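Matching sites in xyloglucanase from Paenibacillus pabuli, a protein that probably hydrolyses the beta-1,4-glucan backbone of xyloglucan, a plant cell-wall polysaccharide, as a family 5 glycoside hydrolase (PDB 2JEP (chain A, 1.40 Å), residues 85-90 and 125-130), and in its relative cellulase from Bacteroides salanitronis (PDB 6WQY (chain B, 1.05 Å), residues 74-79 and 114-119). One frame, after least-squares fit of the local backbone (RMSD 0.17 Å); residues are numbered along the deposited sequences.

Structure 1 (2JEP); sequences SIRIPV and YVIINI.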
loop_
_atom_site.group_PDB
_atom_site.type_symbol
_atom_site.label_atom_id
_atom_site.label_comp_id
_atom_site.label_asym_id
_atom_site.label_seq_id
_atom_site.Cartn_x
_atom_site.Cartn_y
_atom_site.Cartn_z
ATOM N N SER A 85 -4.420 -9.839 5.980
ATOM C CA SER A 85 -4.863 -8.590 5.389
ATOM C C SER A 85 -4.562 -8.624 3.893
ATOM O O SER A 85 -3.534 -9.140 3.469
ATOM C CB SER A 85 -4.122 -7.403 5.984
ATOM O OG SER A 85 -4.327 -7.312 7.369
ATOM N N ILE A 86 -5.463 -8.046 3.108
ATOM C CA ILE A 86 -5.300 -7.897 1.672
ATOM C C ILE A 86 -5.366 -6.413 1.328
ATOM O O ILE A 86 -6.357 -5.762 1.663
ATOM C CB ILE A 86 -6.437 -8.615 0.889
ATOM C CG1 ILE A 86 -6.609 -10.058 1.368
ATOM C CG2 ILE A 86 -6.174 -8.491 -0.623
ATOM C CD1 ILE A 86 -5.453 -10.943 1.000
ATOM N N ARG A 87 -4.326 -5.893 0.668
ATOM C CA ARG A 87 -4.360 -4.545 0.123
ATOM C C ARG A 87 -4.742 -4.631 -1.333
ATOM O O ARG A 87 -4.161 -5.422 -2.085
ATOM C CB ARG A 87 -3.025 -3.834 0.298
ATOM C CG ARG A 87 -2.975 -2.414 -0.304
ATOM C CD ARG A 87 -1.810 -1.645 0.251
ATOM N NE ARG A 87 -1.675 -0.296 -0.282
ATOM C CZ ARG A 87 -0.868 0.077 -1.286
ATOM N NH1 ARG A 87 -0.219 -0.823 -2.018
ATOM N NH2 ARG A 87 -0.727 1.389 -1.555
ATOM N N ILE A 88 -5.719 -3.815 -1.731
ATOM C CA ILE A 88 -6.287 -3.826 -3.066
ATOM C C ILE A 88 -6.033 -2.462 -3.707
ATOM O O ILE A 88 -6.790 -1.509 -3.512
ATOM C CB ILE A 88 -7.799 -4.150 -3.076
ATOM C CG1 ILE A 88 -8.089 -5.479 -2.351
ATOM C CG2 ILE A 88 -8.348 -4.140 -4.499
ATOM C CD1 ILE A 88 -9.568 -5.803 -2.240
ATOM N N PRO A 89 -4.956 -2.368 -4.502
ATOM C CA PRO A 89 -4.766 -1.168 -5.323
ATOM C C PRO A 89 -5.971 -0.968 -6.266
ATOM O O PRO A 89 -6.399 -1.934 -6.889
ATOM C CB PRO A 89 -3.504 -1.506 -6.108
ATOM C CG PRO A 89 -2.751 -2.456 -5.236
ATOM C CD PRO A 89 -3.832 -3.309 -4.648
ATOM N N VAL A 90 -6.485 0.259 -6.358
ATOM C CA VAL A 90 -7.600 0.573 -7.243
ATOM C C VAL A 90 -7.316 1.883 -7.957
ATOM O O VAL A 90 -7.013 2.892 -7.313
ATOM C CB VAL A 90 -8.938 0.708 -6.486
ATOM C CG1 VAL A 90 -10.090 0.930 -7.484
ATOM C CG2 VAL A 90 -9.223 -0.517 -5.631
ATOM N N TYR A 125 -8.786 -8.491 6.862
ATOM C CA TYR A 125 -8.706 -7.048 6.759
ATOM C C TYR A 125 -8.470 -6.712 5.284
ATOM O O TYR A 125 -7.800 -7.468 4.562
ATOM C CB TYR A 125 -7.556 -6.506 7.608
ATOM C CG TYR A 125 -7.940 -6.343 9.058
ATOM C CD1 TYR A 125 -7.878 -7.413 9.950
ATOM C CD2 TYR A 125 -8.387 -5.128 9.537
ATOM C CE1 TYR A 125 -8.283 -7.263 11.274
ATOM C CE2 TYR A 125 -8.766 -4.971 10.849
ATOM C CZ TYR A 125 -8.715 -6.026 11.706
ATOM O OH TYR A 125 -9.102 -5.826 13.037
ATOM N N VAL A 126 -9.010 -5.581 4.863
ATOM C CA VAL A 126 -8.955 -5.166 3.475
ATOM C C VAL A 126 -8.645 -3.684 3.429
ATOM O O VAL A 126 -9.256 -2.911 4.181
ATOM C CB VAL A 126 -10.302 -5.407 2.765
ATOM C CG1 VAL A 126 -10.196 -5.052 1.274
ATOM C CG2 VAL A 126 -10.773 -6.846 2.952
ATOM N N ILE A 127 -7.703 -3.299 2.557
ATOM C CA ILE A 127 -7.387 -1.897 2.332
ATOM C C ILE A 127 -7.707 -1.581 0.868
ATOM O O ILE A 127 -7.265 -2.319 -0.015
ATOM C CB ILE A 127 -5.888 -1.614 2.574
ATOM C CG1 ILE A 127 -5.466 -1.988 4.003
ATOM C CG2 ILE A 127 -5.543 -0.147 2.222
ATOM C CD1 ILE A 127 -3.953 -2.066 4.203
ATOM N N ILE A 128 -8.463 -0.512 0.613
ATOM C CA ILE A 128 -8.687 -0.011 -0.749
ATOM C C ILE A 128 -8.166 1.419 -0.832
ATOM O O ILE A 128 -8.260 2.180 0.128
ATOM C CB ILE A 128 -10.153 -0.075 -1.212
ATOM C CG1 ILE A 128 -11.087 0.714 -0.299
ATOM C CG2 ILE A 128 -10.555 -1.519 -1.356
ATOM C CD1 ILE A 128 -12.540 0.729 -0.785
ATOM N N ASN A 129 -7.597 1.787 -1.978
ATOM C CA ASN A 129 -6.962 3.096 -2.128
ATOM C C ASN A 129 -7.375 3.794 -3.428
ATOM O O ASN A 129 -8.301 3.342 -4.118
ATOM C CB ASN A 129 -5.442 2.956 -2.007
ATOM C CG ASN A 129 -4.795 2.307 -3.214
ATOM O OD1 ASN A 129 -5.464 2.027 -4.199
ATOM N ND2 ASN A 129 -3.480 2.104 -3.153
ATOM N N ILE A 130 -6.728 4.923 -3.728
ATOM C CA ILE A 130 -6.734 5.522 -5.069
ATOM C C ILE A 130 -5.289 5.461 -5.522
ATOM O O ILE A 130 -4.409 6.024 -4.879
ATOM C CB ILE A 130 -7.272 6.955 -5.060
ATOM C CG1 ILE A 130 -8.747 6.962 -4.648
ATOM C CG2 ILE A 130 -7.023 7.620 -6.422
ATOM C CD1 ILE A 130 -9.388 8.365 -4.626
#
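Neighbouring parallel strands of the eight-stranded TIM barrel of family 5 glycoside hydrolases meet here: strand 85-88 pairs with strand 125-128, helix 106-120 linking them in a beta-alpha-beta unit. Ile86 is bonded to the partner strand through both its backbone polar atoms, its N donating to Tyr125 O at 2.8 Å and its O accepting Ile127 N at 2.9 Å. Its CB stands 4.1 Å from Tyr125 O. On the face shared by Ser85, Arg87 and Ile127, Tyr125 CB lies 3.3 Å from Ser85 OG, while the phenol leads away to Glu41, to which OH is hydrogen-bonded; Ser85 OG bonds Met42 O. On the helix-covered face Val126 CG1, anti to the backbone N (chi1 -176°), meets Ile88 CD1 at 3.6 Å. Asn129 OD1 accepts Val90 N at 3.0 Å, with an N-H...O angle of 161°. Asn129 ND2 sits over one face of the Arg87 guanidinium, which forms salt bridges with Glu178 and Glu323 and whose NH1 also bonds Asn47 OD1.

Structure 2 (6WQY); sequences SVRIPV and NAIINI.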
loop_
_atom_site.group_PDB
_atom_site.type_symbol
_atom_site.label_atom_id
_atom_site.label_comp_id
_atom_site.label_asym_id
_atom_site.label_seq_id
_atom_site.Cartn_x
_atom_site.Cartn_y
_atom_site.Cartn_z
ATOM N N SER B 74 -4.413 -9.880 6.018
ATOM C CA SER B 74 -4.931 -8.657 5.433
ATOM C C SER B 74 -4.545 -8.585 3.961
ATOM O O SER B 74 -3.473 -9.051 3.574
ATOM C CB SER B 74 -4.328 -7.436 6.147
ATOM O OG SER B 74 -4.572 -7.486 7.545
ATOM N N VAL B 75 -5.395 -7.951 3.152
ATOM C CA VAL B 75 -5.114 -7.758 1.732
ATOM C C VAL B 75 -5.239 -6.289 1.381
ATOM O O VAL B 75 -6.276 -5.665 1.648
ATOM C CB VAL B 75 -6.069 -8.587 0.856
ATOM C CG1 VAL B 75 -5.798 -8.348 -0.608
ATOM C CG2 VAL B 75 -5.920 -10.055 1.178
ATOM N N ARG B 76 -4.220 -5.751 0.711
ATOM C CA ARG B 76 -4.313 -4.434 0.103
ATOM C C ARG B 76 -4.769 -4.612 -1.330
ATOM O O ARG B 76 -4.222 -5.435 -2.078
ATOM C CB ARG B 76 -2.969 -3.718 0.190
ATOM C CG ARG B 76 -2.940 -2.313 -0.409
ATOM C CD ARG B 76 -1.715 -1.570 0.063
ATOM N NE ARG B 76 -1.489 -0.247 -0.501
ATOM C CZ ARG B 76 -0.747 0.018 -1.568
ATOM N NH1 ARG B 76 -0.247 -0.948 -2.322
ATOM N NH2 ARG B 76 -0.516 1.289 -1.872
ATOM N N ILE B 77 -5.800 -3.856 -1.688
ATOM C CA ILE B 77 -6.467 -3.899 -2.980
ATOM C C ILE B 77 -6.219 -2.538 -3.626
ATOM O O ILE B 77 -7.021 -1.600 -3.464
ATOM C CB ILE B 77 -7.976 -4.155 -2.804
ATOM C CG1 ILE B 77 -8.247 -5.463 -2.051
ATOM C CG2 ILE B 77 -8.672 -4.160 -4.163
ATOM C CD1 ILE B 77 -9.640 -5.559 -1.464
ATOM N N PRO B 78 -5.126 -2.371 -4.360
ATOM C CA PRO B 78 -4.918 -1.115 -5.090
ATOM C C PRO B 78 -6.011 -0.955 -6.131
ATOM O O PRO B 78 -6.357 -1.910 -6.834
ATOM C CB PRO B 78 -3.539 -1.289 -5.725
ATOM C CG PRO B 78 -3.165 -2.677 -5.574
ATOM C CD PRO B 78 -4.013 -3.313 -4.531
ATOM N N VAL B 79 -6.541 0.269 -6.257
ATOM C CA VAL B 79 -7.599 0.541 -7.228
ATOM C C VAL B 79 -7.221 1.792 -8.015
ATOM O O VAL B 79 -7.076 2.874 -7.435
ATOM C CB VAL B 79 -8.978 0.753 -6.580
ATOM C CG1 VAL B 79 -10.018 0.994 -7.679
ATOM C CG2 VAL B 79 -9.373 -0.427 -5.717
ATOM N N ASN B 114 -8.762 -8.733 6.675
ATOM C CA ASN B 114 -8.861 -7.284 6.599
ATOM C C ASN B 114 -8.573 -6.852 5.161
ATOM O O ASN B 114 -7.955 -7.596 4.396
ATOM C CB ASN B 114 -7.866 -6.605 7.525
ATOM C CG ASN B 114 -8.018 -7.029 8.958
ATOM O OD1 ASN B 114 -9.116 -7.063 9.509
ATOM N ND2 ASN B 114 -6.889 -7.345 9.583
ATOM N N ALA B 115 -9.010 -5.650 4.789
ATOM C CA ALA B 115 -8.851 -5.154 3.428
ATOM C C ALA B 115 -8.521 -3.676 3.439
ATOM O O ALA B 115 -9.086 -2.923 4.236
ATOM C CB ALA B 115 -10.133 -5.377 2.620
ATOM N N ILE B 116 -7.646 -3.259 2.524
ATOM C CA ILE B 116 -7.346 -1.848 2.299
ATOM C C ILE B 116 -7.716 -1.539 0.854
ATOM O O ILE B 116 -7.317 -2.283 -0.040
ATOM C CB ILE B 116 -5.850 -1.539 2.504
ATOM C CG1 ILE B 116 -5.369 -1.958 3.896
ATOM C CG2 ILE B 116 -5.584 -0.051 2.253
ATOM C CD1 ILE B 116 -3.880 -1.755 4.111
ATOM N N ILE B 117 -8.442 -0.442 0.608
ATOM C CA ILE B 117 -8.652 0.059 -0.754
ATOM C C ILE B 117 -8.080 1.474 -0.824
ATOM O O ILE B 117 -8.006 2.180 0.184
ATOM C CB ILE B 117 -10.129 0.036 -1.194
ATOM C CG1 ILE B 117 -11.031 0.826 -0.248
ATOM C CG2 ILE B 117 -10.604 -1.410 -1.343
ATOM C CD1 ILE B 117 -12.470 0.936 -0.710
ATOM N N ASN B 118 -7.707 1.905 -2.032
ATOM C CA ASN B 118 -7.042 3.198 -2.179
ATOM C C ASN B 118 -7.432 3.855 -3.508
ATOM O O ASN B 118 -8.332 3.411 -4.226
ATOM C CB ASN B 118 -5.515 3.056 -2.022
ATOM C CG ASN B 118 -4.848 2.447 -3.245
ATOM O OD1 ASN B 118 -5.524 2.076 -4.212
ATOM N ND2 ASN B 118 -3.534 2.335 -3.202
ATOM N N ILE B 119 -6.763 4.975 -3.787
ATOM C CA ILE B 119 -6.633 5.563 -5.120
ATOM C C ILE B 119 -5.193 5.315 -5.558
ATOM O O ILE B 119 -4.257 5.766 -4.885
ATOM C CB ILE B 119 -6.973 7.061 -5.106
ATOM C CG1 ILE B 119 -8.448 7.284 -4.772
ATOM C CG2 ILE B 119 -6.589 7.698 -6.435
ATOM C CD1 ILE B 119 -8.844 8.749 -4.651
#
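Two parallel barrel strands, 74-77 and 114-118, make this contact in the cellulase domain of a longer protein. Val75 is bonded to the partner strand through both its backbone polar atoms, its N donating to Asn114 O at 2.9 Å and its O accepting Ile116 N at 2.9 Å. Its CB stands 4.1 Å from Asn114 O. On the face shared by Ser74, Arg76 and Ile116, Asn114 CB lies 3.4 Å from Ser74 OG, and ND2 donates to that hydroxyl oxygen at 3.1 Å. This bond is fairly straight (161° at the hydrogen), with OG only 9° out of the amide plane. Gln17 binds Asn114 OD1, so both ends of the amide are held; Ser74 OG also bonds Leu31 O. On the helix-covered face Ala115 CB meets Ile77 CD1 at 4.1 Å. Asn118 OD1 accepts Val79 N at 2.9 Å, with an N-H...O angle of 165°. Asn118 ND2 sits over one face of the Arg76 guanidinium, which forms salt bridges with Glu170 and Glu309 and whose NH1 also bonds Asn36 OD1.

Comparison
Three positions differ on a backbone whose comparable CA atoms coincide within the error. At the first, Ile86(A) against Val75(B), the branches superpose by place: CG1 of Ile86(A) and CG2 of Val75(B) are 0.7 Å apart, and CG2 of Ile86(A) and CG1 of Val75(B) 0.4 Å apart. Both side chains are buried and touch Ile88(A) or Ile77(B), and CB of Ile86(A) or Val75(B) lies 4.1 Å from O of Tyr125(A) or Asn114(B).

Tyr125(A) against Asn114(B) alters polar bonding. The two CG atoms are 0.7 Å apart after superposition, and chi1 is -83° against -57°. CD1 of Tyr125(A) and ND2 of Asn114(B) are 1.1 Å apart, so an amide nitrogen stands near the place of a ring carbon. It bonds Ser74(B) OG at 3.1 Å, a cross-strand link absent from structure 1, where Tyr125(A) OH and Ser85(A) OG are 7.6 Å apart. CD2, CE1, CE2, CZ and OH of Tyr125(A) have no counterpart in Asn114(B). CB of Tyr125(A) and of Asn114(B) both touch the hydroxyl of Ser85(A) or Ser74(B).

At the third position, CG1 and CG2 of Val126(A) have no counterpart in the side chain of Ala115(B). The CB atoms coincide, and contact with Ile88(A) or Ile77(B) persists through the shorter side chain, with less apolar surface offered by this residue.

Ser85(A), Arg87(A), Val90(A), Ile127(A), Ile128(A), Asn129(A) and their counterparts keep their places. The backbone bonds of Ile86(A) and Val75(B) recur, as does Val90(A) N to Asn129(A) OD1, matched by Val79(B) N to Asn118(B) OD1. The Asn114(B)-Ser74(B) bond, in structure 2 alone, may tie the starts of the two strands together.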